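Local structure of flagellin hook IN motif family (Aeromonas hydrophila subsp. hydrophila, 6XI1) at residues T47-V52 with G83-Y88; T69-A74 with V105-V110. The protein probably extends a bacterial RTX adhesin toward its target as a calcium-binding chain of tandem beta-sandwich repeats. One frame throughout, in Å; residues are numbered along the deposited sequence.

Interaction 1. Residues T47-V52 with G83-Y88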
ATOM      1  N   THR A  47      38.123 -37.465  48.847  1.00 27.14           N
ATOM      2  CA  THR A  47      38.740 -38.395  49.821  1.00 29.27           C
ATOM      3  C   THR A  47      40.093 -37.847  50.249  1.00 28.16           C
ATOM      4  O   THR A  47      40.695 -37.047  49.541  1.00 29.00           O
ATOM      5  CB  THR A  47      38.882 -39.822  49.267  1.00 31.05           C
ATOM      6  OG1 THR A  47      39.861 -39.719  48.233  1.00 30.83           O
ATOM      7  CG2 THR A  47      37.572 -40.422  48.811  1.00 30.37           C
ATOM      8  N   GLY A  48      40.531 -38.286  51.420  1.00 27.87           N
ATOM      9  CA  GLY A  48      41.853 -38.000  51.979  1.00 29.02           C
ATOM     10  C   GLY A  48      42.139 -38.991  53.086  1.00 26.95           C
ATOM     11  O   GLY A  48      41.192 -39.648  53.552  1.00 29.45           O
ATOM     12  N   THR A  49      43.410 -39.153  53.420  1.00 29.95           N
ATOM     13  CA  THR A  49      43.806 -40.005  54.563  1.00 27.23           C
ATOM     14  C   THR A  49      44.504 -39.125  55.592  1.00 24.76           C
ATOM     15  O   THR A  49      45.441 -38.350  55.238  1.00 27.76           O
ATOM     16  CB  THR A  49      44.596 -41.236  54.100  1.00 27.71           C
ATOM     17  OG1 THR A  49      43.729 -42.063  53.315  1.00 27.69           O
ATOM     18  CG2 THR A  49      45.129 -42.042  55.264  1.00 28.05           C
ATOM     19  N   LEU A  50      44.028 -39.246  56.818  1.00 27.50           N
ATOM     20  CA  LEU A  50      44.694 -38.683  58.012  1.00 32.25           C
ATOM     21  C   LEU A  50      45.490 -39.807  58.662  1.00 34.51           C
ATOM     22  O   LEU A  50      45.000 -40.977  58.640  1.00 30.42           O
ATOM     23  CB  LEU A  50      43.643 -38.167  58.997  1.00 31.60           C
ATOM     24  CG  LEU A  50      42.874 -36.919  58.552  1.00 32.41           C
ATOM     25  CD1 LEU A  50      41.789 -36.597  59.566  1.00 31.62           C
ATOM     26  CD2 LEU A  50      43.799 -35.737  58.365  1.00 30.34           C
ATOM     27  N   SER A  51      46.634 -39.451  59.222  1.00 36.12           N
ATOM     28  CA  SER A  51      47.421 -40.381  60.062  1.00 44.56           C
ATOM     29  C   SER A  51      47.503 -39.837  61.489  1.00 44.32           C
ATOM     30  O   SER A  51      47.460 -38.611  61.707  1.00 40.41           O
ATOM     31  CB  SER A  51      48.763 -40.642  59.455  1.00 44.66           C
ATOM     32  OG  SER A  51      49.459 -39.426  59.320  1.00 51.65           O
ATOM     33  N   VAL A  52      47.596 -40.750  62.447  1.00 42.49           N
ATOM     34  CA  VAL A  52      47.574 -40.394  63.887  1.00 40.99           C
ATOM     35  C   VAL A  52      48.650 -41.219  64.585  1.00 46.86           C
ATOM     36  O   VAL A  52      48.686 -42.434  64.367  1.00 44.53           O
ATOM     37  CB  VAL A  52      46.183 -40.638  64.485  1.00 41.04           C
ATOM     38  CG1 VAL A  52      45.628 -42.007  64.121  1.00 37.50           C
ATOM     39  CG2 VAL A  52      46.171 -40.380  65.985  1.00 43.41           C
ATOM     40  N   GLY A  83      41.217 -46.424  60.157  1.00 35.36           N
ATOM     41  CA  GLY A  83      42.527 -46.204  59.506  1.00 35.39           C
ATOM     42  C   GLY A  83      42.758 -44.763  59.098  1.00 37.35           C
ATOM     43  O   GLY A  83      43.876 -44.451  58.645  1.00 36.85           O
ATOM     44  N   GLY A  84      41.739 -43.904  59.222  1.00 37.94           N
ATOM     45  CA  GLY A  84      41.859 -42.454  58.955  1.00 34.42           C
ATOM     46  C   GLY A  84      41.486 -42.088  57.526  1.00 31.05           C
ATOM     47  O   GLY A  84      41.820 -40.965  57.093  1.00 31.39           O
ATOM     48  N   ALA A  85      40.876 -43.006  56.787  1.00 30.88           N
ATOM     49  CA  ALA A  85      40.440 -42.754  55.397  1.00 31.93           C
ATOM     50  C   ALA A  85      39.065 -42.086  55.455  1.00 27.89           C
ATOM     51  O   ALA A  85      38.108 -42.798  55.798  1.00 29.41           O
ATOM     52  CB  ALA A  85      40.399 -44.011  54.579  1.00 32.18           C
ATOM     53  N   TRP A  86      39.001 -40.795  55.105  1.00 29.13           N
ATOM     54  CA  TRP A  86      37.746 -39.996  55.085  1.00 27.70           C
ATOM     55  C   TRP A  86      37.245 -39.820  53.648  1.00 25.83           C
ATOM     56  O   TRP A  86      38.043 -39.803  52.682  1.00 24.03           O
ATOM     57  CB  TRP A  86      37.869 -38.644  55.816  1.00 25.89           C
ATOM     58  CG  TRP A  86      38.907 -37.705  55.299  1.00 24.62           C
ATOM     59  CD1 TRP A  86      40.122 -37.470  55.843  1.00 25.05           C
ATOM     60  CD2 TRP A  86      38.790 -36.802  54.177  1.00 27.91           C
ATOM     61  NE1 TRP A  86      40.807 -36.539  55.122  1.00 28.24           N
ATOM     62  CE2 TRP A  86      40.008 -36.095  54.096  1.00 28.21           C
ATOM     63  CE3 TRP A  86      37.777 -36.517  53.253  1.00 26.57           C
ATOM     64  CZ2 TRP A  86      40.253 -35.135  53.117  1.00 28.56           C
ATOM     65  CZ3 TRP A  86      38.028 -35.583  52.270  1.00 23.55           C
ATOM     66  CH2 TRP A  86      39.240 -34.908  52.202  1.00 25.88           C
ATOM     67  N   THR A  87      35.923 -39.793  53.547  1.00 27.61           N
ATOM     68  CA  THR A  87      35.161 -39.600  52.298  1.00 29.15           C
ATOM     69  C   THR A  87      34.174 -38.466  52.560  1.00 28.78           C
ATOM     70  O   THR A  87      33.382 -38.583  53.492  1.00 27.18           O
ATOM     71  CB  THR A  87      34.446 -40.888  51.880  1.00 31.70           C
ATOM     72  OG1 THR A  87      35.473 -41.879  51.838  1.00 31.86           O
ATOM     73  CG2 THR A  87      33.721 -40.778  50.552  1.00 31.10           C
ATOM     74  N   TYR A  88      34.231 -37.431  51.731  1.00 27.96           N
ATOM     75  CA  TYR A  88      33.187 -36.376  51.683  1.00 28.78           C
ATOM     76  C   TYR A  88      32.257 -36.678  50.504  1.00 27.78           C
ATOM     77  O   TYR A  88      32.761 -36.987  49.396  1.00 24.50           O
ATOM     78  CB  TYR A  88      33.828 -34.998  51.563  1.00 28.31           C
ATOM     79  CG  TYR A  88      32.827 -33.903  51.321  1.00 28.68           C
ATOM     80  CD1 TYR A  88      32.211 -33.253  52.387  1.00 28.12           C
ATOM     81  CD2 TYR A  88      32.484 -33.533  50.034  1.00 29.26           C
ATOM     82  CE1 TYR A  88      31.309 -32.218  52.170  1.00 31.12           C
ATOM     83  CE2 TYR A  88      31.547 -32.532  49.810  1.00 29.62           C
ATOM     84  CZ  TYR A  88      30.980 -31.855  50.877  1.00 29.42           C
ATOM     85  OH  TYR A  88      30.079 -30.838  50.664  1.00 29.31           O
TER
HETATM   86  O   HOH W   1      46.171 -43.172  58.690  1.00 40.21           O
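An antiparallel strand pair of the first beta-sandwich repeat, strand 43-53 against strand 85-91, sets the indole of Trp86 over the bare backbone of Gly48. These two residues form a hydrogen-bonded pair: Trp86 N gives its hydrogen to Gly48 O at 2.9 Å, while Gly48 N reaches Trp86 O at 3.2 Å. Their neighbours Thr47 with Thr87 and Thr49 with Ala85 are non-hydrogen-bonded pairs on the other face of the sheet, where Thr47 CG2 lies 4.0 Å from Thr87 OG1, the two threonines side by side. Trp86 CG stands between its own backbone N and carbonyl carbon (chi1 59°), which folds the ring back over the partner strand. With no side chain in the way, Gly48 CA makes a CH-pi contact 3.8 Å from the centroid of the six-membered ring, 29° off the ring normal. Leu50 meets the indole at its edge instead, its CG 3.9 Å from Trp86 CD1. Farther on, Gly84, in the loop before the strand, has a positive phi, and its carbonyl O accepts Leu50 N at 2.8 Å. In return Gly84 CA approaches Leu50 O at 3.5 Å in a CA-H...O contact. A water at short distances from Leu50 O and Gly83 O probably links strand 43-53 to the loop before Ala85. Trp86 NE1 is satisfied by Ser30 O of strand 26-36, the strand flanking 43-53, and this bond would fix the ring's rotation. Strand 77-80 borders the pair beyond 85-91, sending Leu78 and Ile80 against the indole, while Val120 and Ile122 of strand 117-125 also pack on it.

Interaction 2. Residues T69-A74 with V105-V110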
ATOM      1  N   THR A  69      31.711 -34.446  62.562  1.00 35.67           N
ATOM      2  CA  THR A  69      30.726 -33.446  63.066  1.00 40.59           C
ATOM      3  C   THR A  69      30.729 -32.262  62.110  1.00 34.48           C
ATOM      4  O   THR A  69      31.729 -31.554  62.021  1.00 35.80           O
ATOM      5  CB  THR A  69      31.052 -32.947  64.484  1.00 42.72           C
ATOM      6  OG1 THR A  69      31.172 -34.096  65.323  1.00 40.54           O
ATOM      7  CG2 THR A  69      30.004 -32.002  65.041  1.00 42.88           C
ATOM      8  N   PRO A  70      29.603 -31.983  61.412  1.00 40.06           N
ATOM      9  CA  PRO A  70      29.577 -30.922  60.392  1.00 40.06           C
ATOM     10  C   PRO A  70      29.498 -29.492  60.949  1.00 41.55           C
ATOM     11  O   PRO A  70      28.865 -29.302  61.991  1.00 40.64           O
ATOM     12  CB  PRO A  70      28.301 -31.240  59.592  1.00 39.11           C
ATOM     13  CG  PRO A  70      27.393 -31.914  60.591  1.00 39.07           C
ATOM     14  CD  PRO A  70      28.314 -32.679  61.532  1.00 37.10           C
ATOM     15  N   SER A  71      30.121 -28.523  60.261  1.00 39.08           N
ATOM     16  CA  SER A  71      29.823 -27.072  60.422  1.00 38.59           C
ATOM     17  C   SER A  71      28.307 -26.849  60.269  1.00 36.44           C
ATOM     18  O   SER A  71      27.598 -27.692  59.650  1.00 33.48           O
ATOM     19  CB  SER A  71      30.624 -26.201  59.469  1.00 40.25           C
ATOM     20  OG  SER A  71      30.638 -26.738  58.137  1.00 34.88           O
ATOM     21  N   ALA A  72      27.775 -25.795  60.889  1.00 38.21           N
ATOM     22  CA  ALA A  72      26.330 -25.465  60.771  1.00 39.62           C
ATOM     23  C   ALA A  72      26.050 -25.173  59.290  1.00 38.95           C
ATOM     24  O   ALA A  72      26.869 -24.428  58.690  1.00 32.55           O
ATOM     25  CB  ALA A  72      25.964 -24.291  61.642  1.00 39.23           C
ATOM     26  N   GLY A  73      25.005 -25.779  58.726  1.00 37.32           N
ATOM     27  CA  GLY A  73      24.579 -25.497  57.345  1.00 38.98           C
ATOM     28  C   GLY A  73      25.451 -26.193  56.309  1.00 40.81           C
ATOM     29  O   GLY A  73      25.391 -25.799  55.129  1.00 37.23           O
ATOM     30  N   ALA A  74      26.195 -27.232  56.700  1.00 37.40           N
ATOM     31  CA  ALA A  74      26.858 -28.170  55.763  1.00 36.56           C
ATOM     32  C   ALA A  74      25.789 -28.901  54.964  1.00 33.56           C
ATOM     33  O   ALA A  74      24.860 -29.421  55.568  1.00 28.30           O
ATOM     34  CB  ALA A  74      27.711 -29.179  56.497  1.00 36.51           C
ATOM     35  N   VAL A 105      32.295 -23.283  51.903  1.00 27.26           N
ATOM     36  CA  VAL A 105      33.344 -24.014  52.680  1.00 27.94           C
ATOM     37  C   VAL A 105      32.631 -24.729  53.812  1.00 30.52           C
ATOM     38  O   VAL A 105      31.827 -24.074  54.502  1.00 32.73           O
ATOM     39  CB  VAL A 105      34.458 -23.073  53.159  1.00 29.29           C
ATOM     40  CG1 VAL A 105      35.399 -23.763  54.128  1.00 29.92           C
ATOM     41  CG2 VAL A 105      35.228 -22.523  51.968  1.00 27.95           C
ATOM     42  N   GLU A 106      32.844 -26.044  53.922  1.00 26.79           N
ATOM     43  CA  GLU A 106      32.240 -26.880  54.971  1.00 27.21           C
ATOM     44  C   GLU A 106      33.374 -27.569  55.726  1.00 30.06           C
ATOM     45  O   GLU A 106      34.384 -27.955  55.088  1.00 28.87           O
ATOM     46  CB  GLU A 106      31.289 -27.912  54.375  1.00 31.61           C
ATOM     47  CG  GLU A 106      30.330 -27.326  53.359  1.00 35.30           C
ATOM     48  CD  GLU A 106      29.206 -28.250  52.931  1.00 36.17           C
ATOM     49  OE1 GLU A 106      29.387 -29.493  52.925  1.00 33.32           O
ATOM     50  OE2 GLU A 106      28.134 -27.718  52.614  1.00 35.33           O
ATOM     51  N   THR A 107      33.208 -27.710  57.037  1.00 33.62           N
ATOM     52  CA  THR A 107      34.236 -28.325  57.920  1.00 34.66           C
ATOM     53  C   THR A 107      33.628 -29.499  58.658  1.00 34.01           C
ATOM     54  O   THR A 107      32.461 -29.456  58.976  1.00 33.21           O
ATOM     55  CB  THR A 107      34.806 -27.330  58.932  1.00 36.44           C
ATOM     56  OG1 THR A 107      33.669 -26.984  59.713  1.00 38.36           O
ATOM     57  CG2 THR A 107      35.498 -26.166  58.269  1.00 37.86           C
ATOM     58  N   PHE A 108      34.435 -30.527  58.903  1.00 34.93           N
ATOM     59  CA  PHE A 108      34.007 -31.747  59.615  1.00 33.32           C
ATOM     60  C   PHE A 108      35.082 -32.065  60.647  1.00 33.32           C
ATOM     61  O   PHE A 108      36.291 -31.969  60.344  1.00 35.94           O
ATOM     62  CB  PHE A 108      33.740 -32.889  58.646  1.00 32.64           C
ATOM     63  CG  PHE A 108      32.727 -32.529  57.595  1.00 30.13           C
ATOM     64  CD1 PHE A 108      33.093 -31.774  56.489  1.00 29.62           C
ATOM     65  CD2 PHE A 108      31.407 -32.899  57.744  1.00 30.48           C
ATOM     66  CE1 PHE A 108      32.145 -31.413  55.544  1.00 28.92           C
ATOM     67  CE2 PHE A 108      30.461 -32.560  56.785  1.00 30.50           C
ATOM     68  CZ  PHE A 108      30.837 -31.826  55.686  1.00 30.18           C
ATOM     69  N   THR A 109      34.627 -32.356  61.855  1.00 35.67           N
ATOM     70  CA  THR A 109      35.516 -32.632  63.005  1.00 38.35           C
ATOM     71  C   THR A 109      35.588 -34.147  63.164  1.00 31.85           C
ATOM     72  O   THR A 109      34.532 -34.777  63.250  1.00 32.20           O
ATOM     73  CB  THR A 109      35.039 -31.894  64.259  1.00 44.44           C
ATOM     74  OG1 THR A 109      35.151 -30.499  63.975  1.00 40.27           O
ATOM     75  CG2 THR A 109      35.878 -32.249  65.468  1.00 48.56           C
ATOM     76  N   VAL A 110      36.798 -34.702  63.136  1.00 34.65           N
ATOM     77  CA  VAL A 110      37.031 -36.155  63.415  1.00 36.05           C
ATOM     78  C   VAL A 110      37.867 -36.262  64.699  1.00 33.56           C
ATOM     79  O   VAL A 110      38.523 -35.259  65.069  1.00 36.14           O
ATOM     80  CB  VAL A 110      37.684 -36.881  62.220  1.00 32.09           C
ATOM     81  CG1 VAL A 110      36.751 -36.931  61.011  1.00 32.75           C
ATOM     82  CG2 VAL A 110      39.016 -36.267  61.848  1.00 31.85           C
TER
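Thr69 and Thr109 exchange two backbone hydrogen bonds across strands 66-70 and 103-111, antiparallel neighbours in the beta-sandwich of this cadherin-like repeat: Thr69 N donates to Thr109 O at 2.9 Å, and Thr109 N answers to Thr69 O at 3.0 Å. Pro70, which has no amide hydrogen to give, falls at the non-hydrogen-bonded pair with Phe108, and its CB rests 3.8 Å from CE2 of that ring. The next amide, Ser71 N, reaches Thr107 O at 2.8 Å. There the backbone exchange stops, because Ser71 starts a type II turn and its carbonyl O accepts Ala74 N within the turn at 3.3 Å. The hydroxyl takes over: Ser71 OG accepts Thr107 N at 3.0 Å along a nearly straight line (176° at the hydrogen). It can do so because chi1 of 45° holds OG between the serine's N and carbonyl carbon, with CB directed at the partner strand. Gly73 supplies the positive phi of the turn, which returns Ala74 to strand 103-111, its CB 4.2 Å from Phe108 CZ. The extended chain of Glu106 comes alongside, OE2 lying 3.4 Å from Ala74 CA. Both carboxylate oxygens are well supplied with donors: OE1 by Gly76 N and probably by Tyr88 OH, OE2 by Leu75 N and by a salt bridge from Lys104 NZ, which also bonds Gly73 O. Such a set of donors is consistent with an ionised carboxylate, and it ties the segment just after the turn to the strand. On its other flank, strand 103-111 is hydrogen-bonded to strand 117-125, through Glu106 with Ile122 and Phe108 with Val120, while Leu78 of strand 77-80 packs on the Phe108 ring.

Interactions 1 and 2 lie about 15 Å apart, centre to centre, in the first of four similar repeats, far out toward the N-terminal end of the elongated chain. Their segments alternate in sequence, 47-52, 69-74, 83-88, 105-110, so the two pairings interlock, and strand 77-80 lies between 85-91 and 66-70 in strand order. Their side chains touch directly: Leu50 CD1 packs on Val110 CG2 and Tyr88 CE1 on Phe108 CE1, each at 3.6 Å, beside the probable polar link from Tyr88 to Glu106. The two strand pairs thus share one core within a repeat whose junction with the next one binds calcium ions.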